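Local coordinates for protein lysine-sensitive aspartokinase 3 (Escherichia coli, PDB 2J0W) that catalyses the ATP-dependent phosphorylation of L-aspartate to 4-phospho-L-aspartate, the first step of lysine biosynthesis, and is allosterically inhibited by lysine, at residues E3-F9 with A214-W220; D271-F275 with T287-N291. One frame throughout, in Å; residues are numbered along the deposited sequence.

How the contacts relate
Both contacts are strand pairings in the mixed sheet of the amino acid kinase fold, and their centres lie 10 Å apart. Contact 1 is a parallel pair between central strands of the sheet. Contact 2 is an antiparallel hairpin pair farther along it. Strands 216-221 and 274-278 are neighbours, so the contacts touch directly: Val217 O lies 2.8 Å from Phe275 N. Contact 1 is the more buried, and its one exposed residue is Glu3. Its C-terminal end reaches the nucleotide phosphate. Contact 2 is backbone and valine chemistry inside, with an aspartate and an asparagine at an exposed end. Contact 1 adds an aromatic pair and a lysine at the active site.

Contact 1 of 2, residues E3-F9 with A214-W220; sequences EIVVSKF and ASRVDIW. With ADP (adenosine-5'-diphosphate), chain D.
Val5 to Phe9 pair in parallel with Arg216 to Trp220, residue for residue. Four backbone bonds zip the two strands. Val6 N gives to Arg216 O at 2.9 Å, and Val6 O accepts from Asp218 N. Lys8 N then gives to Asp218 O, and Lys8 O accepts from Trp220 N at 2.7 Å.

These paired strands are the tight part. Buried Val5 puts CG2 at the edge of the Arg216 guanidinium, 3.3 Å from NH2. Asp218 OD2, from the same strand as Arg216, lies over one face of that group. Phe9 and Trp220 lie side by side and point the same way. Their planes are 14° apart but slid, so the Phe9 ring and the five-membered ring of Trp220 barely overlap. Phe9 CE1 comes to 3.5 Å from Trp220 CD1. On the other face Ile219 CD1 packs on Lys8 CB at 3.8 Å. Lys8 is bent at chi2 (-86°), and its NZ lies 3.0 Å from ADP O3B. Asp202 forms a salt bridge with the same NZ, which would hold the ammonium group beside the phosphate. Lys8 thus joins the sheet to the ATP site.

The N-terminal end is looser and more open. Ile4, Ala214 and Ser215 are partly exposed there, and Glu3 is exposed. Ser215 OG gives a hydrogen bond to Glu3 OE1 from above the carboxylate plane, but Glu3 is poorly ordered.

Strand 33-38 borders strand 5-9, with backbone bonds from Ser7 and Phe9. Strand 274-278 borders the other strand, and Phe275 meets Trp220 edge-to-face. Helix 200-211 covers the face of Lys8, Val217 and Ile219.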
ATOM      1  N   GLU A   3      27.883  26.179 -19.056  1.00 93.89           N
ATOM      2  CA  GLU A   3      27.273  26.531 -20.373  1.00 93.70           C
ATOM      3  C   GLU A   3      27.704  25.553 -21.463  1.00 92.41           C
ATOM      4  O   GLU A   3      28.511  25.876 -22.340  1.00 93.91           O
ATOM      5  CB  GLU A   3      27.655  27.963 -20.770  1.00 94.13           C
ATOM      6  CG  GLU A   3      27.239  28.360 -22.184  1.00100.13           C
ATOM      7  CD  GLU A   3      25.856  27.847 -22.563  1.00106.47           C
ATOM      8  OE1 GLU A   3      25.724  26.643 -22.882  1.00106.37           O
ATOM      9  OE2 GLU A   3      24.899  28.650 -22.532  1.00107.25           O
ATOM     10  N   ILE A   4      27.150  24.348 -21.400  1.00 88.61           N
ATOM     11  CA  ILE A   4      27.465  23.312 -22.368  1.00 82.49           C
ATOM     12  C   ILE A   4      26.245  22.427 -22.504  1.00 75.85           C
ATOM     13  O   ILE A   4      25.700  21.954 -21.512  1.00 77.52           O
ATOM     14  CB  ILE A   4      28.661  22.444 -21.897  1.00 83.42           C
ATOM     15  CG1 ILE A   4      29.915  23.313 -21.730  1.00 83.77           C
ATOM     16  CG2 ILE A   4      28.907  21.325 -22.891  1.00 83.73           C
ATOM     17  CD1 ILE A   4      31.070  22.617 -21.020  1.00 79.76           C
ATOM     18  N   VAL A   5      25.796  22.221 -23.730  1.00 69.28           N
ATOM     19  CA  VAL A   5      24.651  21.363 -23.940  1.00 62.11           C
ATOM     20  C   VAL A   5      25.181  19.977 -24.243  1.00 59.67           C
ATOM     21  O   VAL A   5      26.173  19.826 -24.962  1.00 60.21           O
ATOM     22  CB  VAL A   5      23.778  21.853 -25.107  1.00 57.89           C
ATOM     23  CG1 VAL A   5      22.829  20.750 -25.564  1.00 54.45           C
ATOM     24  CG2 VAL A   5      22.981  23.063 -24.664  1.00 58.78           C
ATOM     25  N   VAL A   6      24.525  18.979 -23.661  1.00 56.57           N
ATOM     26  CA  VAL A   6      24.860  17.571 -23.842  1.00 52.98           C
ATOM     27  C   VAL A   6      23.763  16.935 -24.709  1.00 51.46           C
ATOM     28  O   VAL A   6      22.574  17.043 -24.390  1.00 49.13           O
ATOM     29  CB  VAL A   6      24.929  16.862 -22.472  1.00 59.69           C
ATOM     30  CG1 VAL A   6      25.176  15.380 -22.657  1.00 66.19           C
ATOM     31  CG2 VAL A   6      26.035  17.483 -21.628  1.00 55.53           C
ATOM     32  N   SER A   7      24.160  16.294 -25.808  1.00 53.71           N
ATOM     33  CA  SER A   7      23.210  15.655 -26.734  1.00 55.87           C
ATOM     34  C   SER A   7      23.285  14.122 -26.726  1.00 56.70           C
ATOM     35  O   SER A   7      24.376  13.545 -26.695  1.00 60.23           O
ATOM     36  CB  SER A   7      23.452  16.153 -28.167  1.00 51.72           C
ATOM     37  OG  SER A   7      23.093  17.517 -28.310  1.00 65.24           O
ATOM     38  N   LYS A   8      22.132  13.460 -26.774  1.00 52.57           N
ATOM     39  CA  LYS A   8      22.115  12.003 -26.763  1.00 52.53           C
ATOM     40  C   LYS A   8      21.387  11.417 -27.960  1.00 53.55           C
ATOM     41  O   LYS A   8      20.300  11.863 -28.328  1.00 54.42           O
ATOM     42  CB  LYS A   8      21.487  11.490 -25.464  1.00 49.85           C
ATOM     43  CG  LYS A   8      21.483   9.970 -25.304  1.00 43.57           C
ATOM     44  CD  LYS A   8      20.271   9.316 -25.959  1.00 39.02           C
ATOM     45  CE  LYS A   8      20.168   7.851 -25.539  1.00 41.31           C
ATOM     46  NZ  LYS A   8      18.878   7.192 -25.920  1.00 37.81           N
ATOM     47  N   PHE A   9      22.001  10.403 -28.561  1.00 52.85           N
ATOM     48  CA  PHE A   9      21.437   9.744 -29.729  1.00 48.69           C
ATOM     49  C   PHE A   9      21.274   8.255 -29.490  1.00 43.43           C
ATOM     50  O   PHE A   9      22.213   7.575 -29.053  1.00 40.18           O
ATOM     51  CB  PHE A   9      22.338   9.995 -30.928  1.00 51.19           C
ATOM     52  CG  PHE A   9      22.482  11.448 -31.272  1.00 53.00           C
ATOM     53  CD1 PHE A   9      21.553  12.076 -32.101  1.00 52.36           C
ATOM     54  CD2 PHE A   9      23.550  12.191 -30.770  1.00 53.06           C
ATOM     55  CE1 PHE A   9      21.684  13.419 -32.429  1.00 50.62           C
ATOM     56  CE2 PHE A   9      23.693  13.535 -31.088  1.00 51.70           C
ATOM     57  CZ  PHE A   9      22.755  14.152 -31.923  1.00 53.77           C
ATOM     58  N   ALA A 214      26.006  21.437 -16.980  1.00 62.51           N
ATOM     59  CA  ALA A 214      25.532  21.798 -18.310  1.00 60.17           C
ATOM     60  C   ALA A 214      24.261  22.628 -18.221  1.00 59.39           C
ATOM     61  O   ALA A 214      23.504  22.539 -17.248  1.00 56.14           O
ATOM     62  CB  ALA A 214      25.253  20.540 -19.118  1.00 60.82           C
ATOM     63  N   SER A 215      24.031  23.428 -19.253  1.00 60.14           N
ATOM     64  CA  SER A 215      22.853  24.264 -19.324  1.00 59.12           C
ATOM     65  C   SER A 215      21.694  23.426 -19.816  1.00 57.06           C
ATOM     66  O   SER A 215      20.533  23.805 -19.656  1.00 57.90           O
ATOM     67  CB  SER A 215      23.066  25.425 -20.298  1.00 64.72           C
ATOM     68  OG  SER A 215      24.375  25.434 -20.830  1.00 79.70           O
ATOM     69  N   ARG A 216      21.991  22.288 -20.435  1.00 56.51           N
ATOM     70  CA  ARG A 216      20.917  21.443 -20.958  1.00 55.17           C
ATOM     71  C   ARG A 216      21.332  20.090 -21.535  1.00 56.72           C
ATOM     72  O   ARG A 216      22.496  19.846 -21.853  1.00 57.66           O
ATOM     73  CB  ARG A 216      20.153  22.196 -22.041  1.00 50.70           C
ATOM     74  CG  ARG A 216      19.004  21.412 -22.667  1.00 61.72           C
ATOM     75  CD  ARG A 216      18.419  22.158 -23.848  1.00 66.02           C
ATOM     76  NE  ARG A 216      19.485  22.744 -24.649  1.00 75.13           N
ATOM     77  CZ  ARG A 216      19.308  23.296 -25.840  1.00 77.57           C
ATOM     78  NH1 ARG A 216      18.095  23.336 -26.378  1.00 81.36           N
ATOM     79  NH2 ARG A 216      20.349  23.804 -26.487  1.00 69.53           N
ATOM     80  N   VAL A 217      20.337  19.224 -21.690  1.00 55.21           N
ATOM     81  CA  VAL A 217      20.510  17.893 -22.234  1.00 50.31           C
ATOM     82  C   VAL A 217      19.517  17.704 -23.358  1.00 49.31           C
ATOM     83  O   VAL A 217      18.334  18.032 -23.203  1.00 47.63           O
ATOM     84  CB  VAL A 217      20.200  16.855 -21.162  1.00 54.40           C
ATOM     85  CG1 VAL A 217      20.119  15.471 -21.788  1.00 50.53           C
ATOM     86  CG2 VAL A 217      21.236  16.914 -20.071  1.00 50.49           C
ATOM     87  N   ASP A 218      19.977  17.191 -24.490  1.00 50.77           N
ATOM     88  CA  ASP A 218      19.064  16.943 -25.599  1.00 54.21           C
ATOM     89  C   ASP A 218      18.947  15.442 -25.929  1.00 55.95           C
ATOM     90  O   ASP A 218      19.926  14.788 -26.294  1.00 57.03           O
ATOM     91  CB  ASP A 218      19.497  17.708 -26.859  1.00 56.62           C
ATOM     92  CG  ASP A 218      19.154  19.189 -26.798  1.00 63.52           C
ATOM     93  OD1 ASP A 218      18.065  19.531 -26.288  1.00 63.33           O
ATOM     94  OD2 ASP A 218      19.974  20.010 -27.273  1.00 70.75           O
ATOM     95  N   ILE A 219      17.744  14.899 -25.791  1.00 52.78           N
ATOM     96  CA  ILE A 219      17.509  13.494 -26.088  1.00 51.37           C
ATOM     97  C   ILE A 219      16.951  13.363 -27.507  1.00 53.74           C
ATOM     98  O   ILE A 219      15.811  13.751 -27.777  1.00 55.84           O
ATOM     99  CB  ILE A 219      16.490  12.864 -25.087  1.00 48.03           C
ATOM    100  CG1 ILE A 219      16.989  13.038 -23.653  1.00 50.63           C
ATOM    101  CG2 ILE A 219      16.289  11.378 -25.386  1.00 40.36           C
ATOM    102  CD1 ILE A 219      18.405  12.549 -23.421  1.00 54.84           C
ATOM    103  N   TRP A 220      17.750  12.819 -28.415  1.00 52.36           N
ATOM    104  CA  TRP A 220      17.303  12.645 -29.790  1.00 54.19           C
ATOM    105  C   TRP A 220      16.862  11.206 -30.036  1.00 52.55           C
ATOM    106  O   TRP A 220      17.673  10.294 -30.036  1.00 52.14           O
ATOM    107  CB  TRP A 220      18.422  13.054 -30.754  1.00 57.96           C
ATOM    108  CG  TRP A 220      18.694  14.546 -30.716  1.00 58.75           C
ATOM    109  CD1 TRP A 220      19.740  15.187 -30.103  1.00 56.30           C
ATOM    110  CD2 TRP A 220      17.850  15.576 -31.243  1.00 57.60           C
ATOM    111  NE1 TRP A 220      19.591  16.552 -30.209  1.00 58.12           N
ATOM    112  CE2 TRP A 220      18.439  16.816 -30.906  1.00 62.01           C
ATOM    113  CE3 TRP A 220      16.646  15.571 -31.965  1.00 58.88           C
ATOM    114  CZ2 TRP A 220      17.866  18.038 -31.268  1.00 63.16           C
ATOM    115  CZ3 TRP A 220      16.077  16.787 -32.324  1.00 55.75           C
ATOM    116  CH2 TRP A 220      16.689  18.001 -31.976  1.00 58.60           C
TER
HETATM  117  PB  ADP D 820      16.099   5.551 -28.062  1.00 54.19           P
HETATM  118  O1B ADP D 820      16.094   6.848 -28.777  1.00 58.10           O
HETATM  119  O2B ADP D 820      17.119   4.591 -28.626  1.00 57.23           O
HETATM  120  O3B ADP D 820      16.317   5.742 -26.525  1.00 61.57           O
HETATM  121  PA  ADP D 820      13.719   3.989 -27.464  1.00 48.62           P
HETATM  122  O1A ADP D 820      13.103   2.934 -28.306  1.00 40.42           O
HETATM  123  O2A ADP D 820      14.480   3.518 -26.267  1.00 47.24           O
HETATM  124  O3A ADP D 820      14.669   4.898 -28.332  1.00 40.30           O
HETATM  125  O5' ADP D 820      12.437   4.889 -27.079  1.00 49.04           O
HETATM  126  C5' ADP D 820      11.621   5.741 -27.945  1.00 39.04           C
HETATM  127  C4' ADP D 820      10.228   5.136 -27.966  1.00 39.60           C
HETATM  128  O4' ADP D 820       9.531   5.000 -26.693  1.00 46.89           O
HETATM  129  C3' ADP D 820       9.178   5.772 -28.839  1.00 48.89           C
HETATM  130  O3' ADP D 820       9.628   5.473 -30.180  1.00 52.51           O
HETATM  131  C2' ADP D 820       7.939   5.037 -28.373  1.00 46.84           C
HETATM  132  O2' ADP D 820       7.815   3.774 -29.004  1.00 53.91           O
HETATM  133  C1' ADP D 820       8.137   4.869 -26.909  1.00 50.60           C
HETATM  134  N9  ADP D 820       7.240   5.733 -26.003  1.00 54.44           N
HETATM  135  C8  ADP D 820       6.555   5.180 -24.980  1.00 55.18           C
HETATM  136  N7  ADP D 820       5.820   6.016 -24.277  1.00 55.99           N
HETATM  137  C5  ADP D 820       6.045   7.196 -24.873  1.00 52.39           C
HETATM  138  C6  ADP D 820       5.516   8.505 -24.570  1.00 55.22           C
HETATM  139  N6  ADP D 820       4.709   8.757 -23.599  1.00 55.44           N
HETATM  140  N1  ADP D 820       5.969   9.530 -25.423  1.00 59.68           N
HETATM  141  C2  ADP D 820       6.853   9.303 -26.492  1.00 57.86           C
HETATM  142  N3  ADP D 820       7.346   8.064 -26.777  1.00 52.07           N
HETATM  143  C4  ADP D 820       6.925   7.064 -25.965  1.00 49.01           C

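Contact 2 of 2, residues D271-F275 with T287-N291; sequences DIPVF and TLVCN
This is an antiparallel pairing within the beta hairpin of strands 274-278 and 287-290, part of the mixed sheet of the amino acid kinase fold. Val274 and Val289 form a hydrogen-bonded pair. Val274 N gives to Val289 O at 2.9 Å, with the donor in the carbonyl plane. Val289 N returns a bond to Val274 O at 2.7 Å. The two valine side chains share one face, CB to CB 4.3 Å. Phe275 and Leu288 follow as a non-hydrogen-bonded pair on the opposite face.

The Phe275 ring reaches past its pair partner Leu288 to Thr287. With CG anti to the backbone N (chi1 175°), CD1 comes to 3.5 Å from Thr287 O. The Thr287 hydroxyl, OG1, hydrogen-bonds Ile240 O and Ile226 N, linking the hairpin to strands 239-244 and 226-227. On its other flank, strand 274-278 bonds to Val217 and Ile219.

Toward the open end the pairing fades. Pro273 has no N-H to give. Its CA makes a CA-H...O contact with Val289 O at 3.1 Å, and its CB is 4.4 Å from Cys290 CB. Beyond it, Asp271 OD2 lies 3.1 Å from Asn291 OD1, with carboxylate and amide planes 77° apart. Both atoms are acceptors, so no bond joins them, and their approach is probably unfavourable. Asn291 OD1 has a hydrogen bond nearby outside the pair. The valine bonds and apolar face therefore hold the hairpin here, not its polar end.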
ATOM      1  N   ASP A 271      18.595  20.892 -11.743  1.00 72.62           N
ATOM      2  CA  ASP A 271      17.704  21.732 -12.535  1.00 74.19           C
ATOM      3  C   ASP A 271      18.167  21.887 -13.985  1.00 72.77           C
ATOM      4  O   ASP A 271      18.157  22.993 -14.537  1.00 74.13           O
ATOM      5  CB  ASP A 271      17.576  23.103 -11.862  1.00 81.43           C
ATOM      6  CG  ASP A 271      16.317  23.840 -12.272  1.00 93.63           C
ATOM      7  OD1 ASP A 271      16.403  24.749 -13.127  1.00101.06           O
ATOM      8  OD2 ASP A 271      15.235  23.502 -11.744  1.00 97.51           O
ATOM      9  N   ILE A 272      18.571  20.776 -14.600  1.00 68.19           N
ATOM     10  CA  ILE A 272      19.027  20.795 -15.989  1.00 63.78           C
ATOM     11  C   ILE A 272      17.911  20.332 -16.912  1.00 64.37           C
ATOM     12  O   ILE A 272      17.688  19.138 -17.119  1.00 63.53           O
ATOM     13  CB  ILE A 272      20.261  19.901 -16.186  1.00 62.63           C
ATOM     14  CG1 ILE A 272      21.428  20.414 -15.320  1.00 64.45           C
ATOM     15  CG2 ILE A 272      20.667  19.903 -17.659  1.00 61.06           C
ATOM     16  CD1 ILE A 272      22.696  19.558 -15.375  1.00 56.80           C
ATOM     17  N   PRO A 273      17.189  21.293 -17.496  1.00 63.55           N
ATOM     18  CA  PRO A 273      16.083  20.964 -18.400  1.00 59.03           C
ATOM     19  C   PRO A 273      16.539  19.970 -19.467  1.00 54.38           C
ATOM     20  O   PRO A 273      17.698  19.977 -19.869  1.00 50.98           O
ATOM     21  CB  PRO A 273      15.687  22.329 -18.965  1.00 57.04           C
ATOM     22  CG  PRO A 273      16.981  23.058 -18.992  1.00 59.76           C
ATOM     23  CD  PRO A 273      17.594  22.700 -17.655  1.00 61.34           C
ATOM     24  N   VAL A 274      15.614  19.128 -19.922  1.00 54.29           N
ATOM     25  CA  VAL A 274      15.903  18.093 -20.913  1.00 50.98           C
ATOM     26  C   VAL A 274      14.968  18.217 -22.106  1.00 50.30           C
ATOM     27  O   VAL A 274      13.757  18.345 -21.936  1.00 52.58           O
ATOM     28  CB  VAL A 274      15.730  16.672 -20.265  1.00 51.33           C
ATOM     29  CG1 VAL A 274      15.821  15.579 -21.314  1.00 46.80           C
ATOM     30  CG2 VAL A 274      16.792  16.453 -19.193  1.00 50.86           C
ATOM     31  N   PHE A 275      15.539  18.186 -23.308  1.00 48.92           N
ATOM     32  CA  PHE A 275      14.749  18.280 -24.524  1.00 48.23           C
ATOM     33  C   PHE A 275      14.600  16.927 -25.235  1.00 50.62           C
ATOM     34  O   PHE A 275      15.559  16.154 -25.322  1.00 52.96           O
ATOM     35  CB  PHE A 275      15.365  19.274 -25.495  1.00 51.22           C
ATOM     36  CG  PHE A 275      14.649  19.322 -26.798  1.00 56.96           C
ATOM     37  CD1 PHE A 275      13.380  19.874 -26.871  1.00 57.84           C
ATOM     38  CD2 PHE A 275      15.199  18.740 -27.931  1.00 58.78           C
ATOM     39  CE1 PHE A 275      12.661  19.850 -28.050  1.00 59.61           C
ATOM     40  CE2 PHE A 275      14.486  18.705 -29.123  1.00 61.41           C
ATOM     41  CZ  PHE A 275      13.209  19.262 -29.184  1.00 57.82           C
ATOM     42  N   THR A 287       9.586  17.876 -27.012  1.00 69.42           N
ATOM     43  CA  THR A 287       9.081  18.270 -25.707  1.00 65.67           C
ATOM     44  C   THR A 287      10.219  18.702 -24.812  1.00 63.06           C
ATOM     45  O   THR A 287      11.275  18.077 -24.797  1.00 61.23           O
ATOM     46  CB  THR A 287       8.392  17.104 -24.992  1.00 68.32           C
ATOM     47  OG1 THR A 287       7.340  16.586 -25.813  1.00 73.18           O
ATOM     48  CG2 THR A 287       7.830  17.569 -23.656  1.00 67.17           C
ATOM     49  N   LEU A 288       9.998  19.769 -24.060  1.00 63.80           N
ATOM     50  CA  LEU A 288      11.011  20.234 -23.134  1.00 64.91           C
ATOM     51  C   LEU A 288      10.549  19.916 -21.715  1.00 66.35           C
ATOM     52  O   LEU A 288       9.411  20.192 -21.331  1.00 65.38           O
ATOM     53  CB  LEU A 288      11.247  21.729 -23.286  1.00 67.56           C
ATOM     54  CG  LEU A 288      12.254  22.257 -22.259  1.00 80.00           C
ATOM     55  CD1 LEU A 288      13.355  23.065 -22.942  1.00 77.58           C
ATOM     56  CD2 LEU A 288      11.510  23.091 -21.228  1.00 84.34           C
ATOM     57  N   VAL A 289      11.446  19.314 -20.949  1.00 66.43           N
ATOM     58  CA  VAL A 289      11.158  18.934 -19.578  1.00 64.37           C
ATOM     59  C   VAL A 289      11.887  19.907 -18.676  1.00 65.21           C
ATOM     60  O   VAL A 289      13.101  20.041 -18.764  1.00 66.46           O
ATOM     61  CB  VAL A 289      11.655  17.498 -19.303  1.00 53.57           C
ATOM     62  CG1 VAL A 289      11.401  17.121 -17.858  1.00 47.73           C
ATOM     63  CG2 VAL A 289      10.951  16.524 -20.248  1.00 36.69           C
ATOM     64  N   CYS A 290      11.150  20.589 -17.812  1.00 69.56           N
ATOM     65  CA  CYS A 290      11.767  21.560 -16.910  1.00 76.87           C
ATOM     66  C   CYS A 290      11.211  21.545 -15.490  1.00 79.42           C
ATOM     67  O   CYS A 290      10.322  20.764 -15.153  1.00 78.09           O
ATOM     68  CB  CYS A 290      11.620  22.963 -17.483  1.00 78.95           C
ATOM     69  SG  CYS A 290       9.918  23.344 -17.926  1.00 87.74           S
ATOM     70  N   ASN A 291      11.742  22.439 -14.670  1.00 83.75           N
ATOM     71  CA  ASN A 291      11.339  22.537 -13.280  1.00 88.85           C
ATOM     72  C   ASN A 291       9.826  22.579 -13.072  1.00 91.35           C
ATOM     73  O   ASN A 291       9.262  21.660 -12.477  1.00 91.85           O
ATOM     74  CB  ASN A 291      11.986  23.761 -12.638  1.00 91.19           C
ATOM     75  CG  ASN A 291      12.081  23.639 -11.136  1.00 97.26           C
ATOM     76  OD1 ASN A 291      12.595  24.531 -10.460  1.00103.53           O
ATOM     77  ND2 ASN A 291      11.587  22.526 -10.600  1.00 94.62           N
TER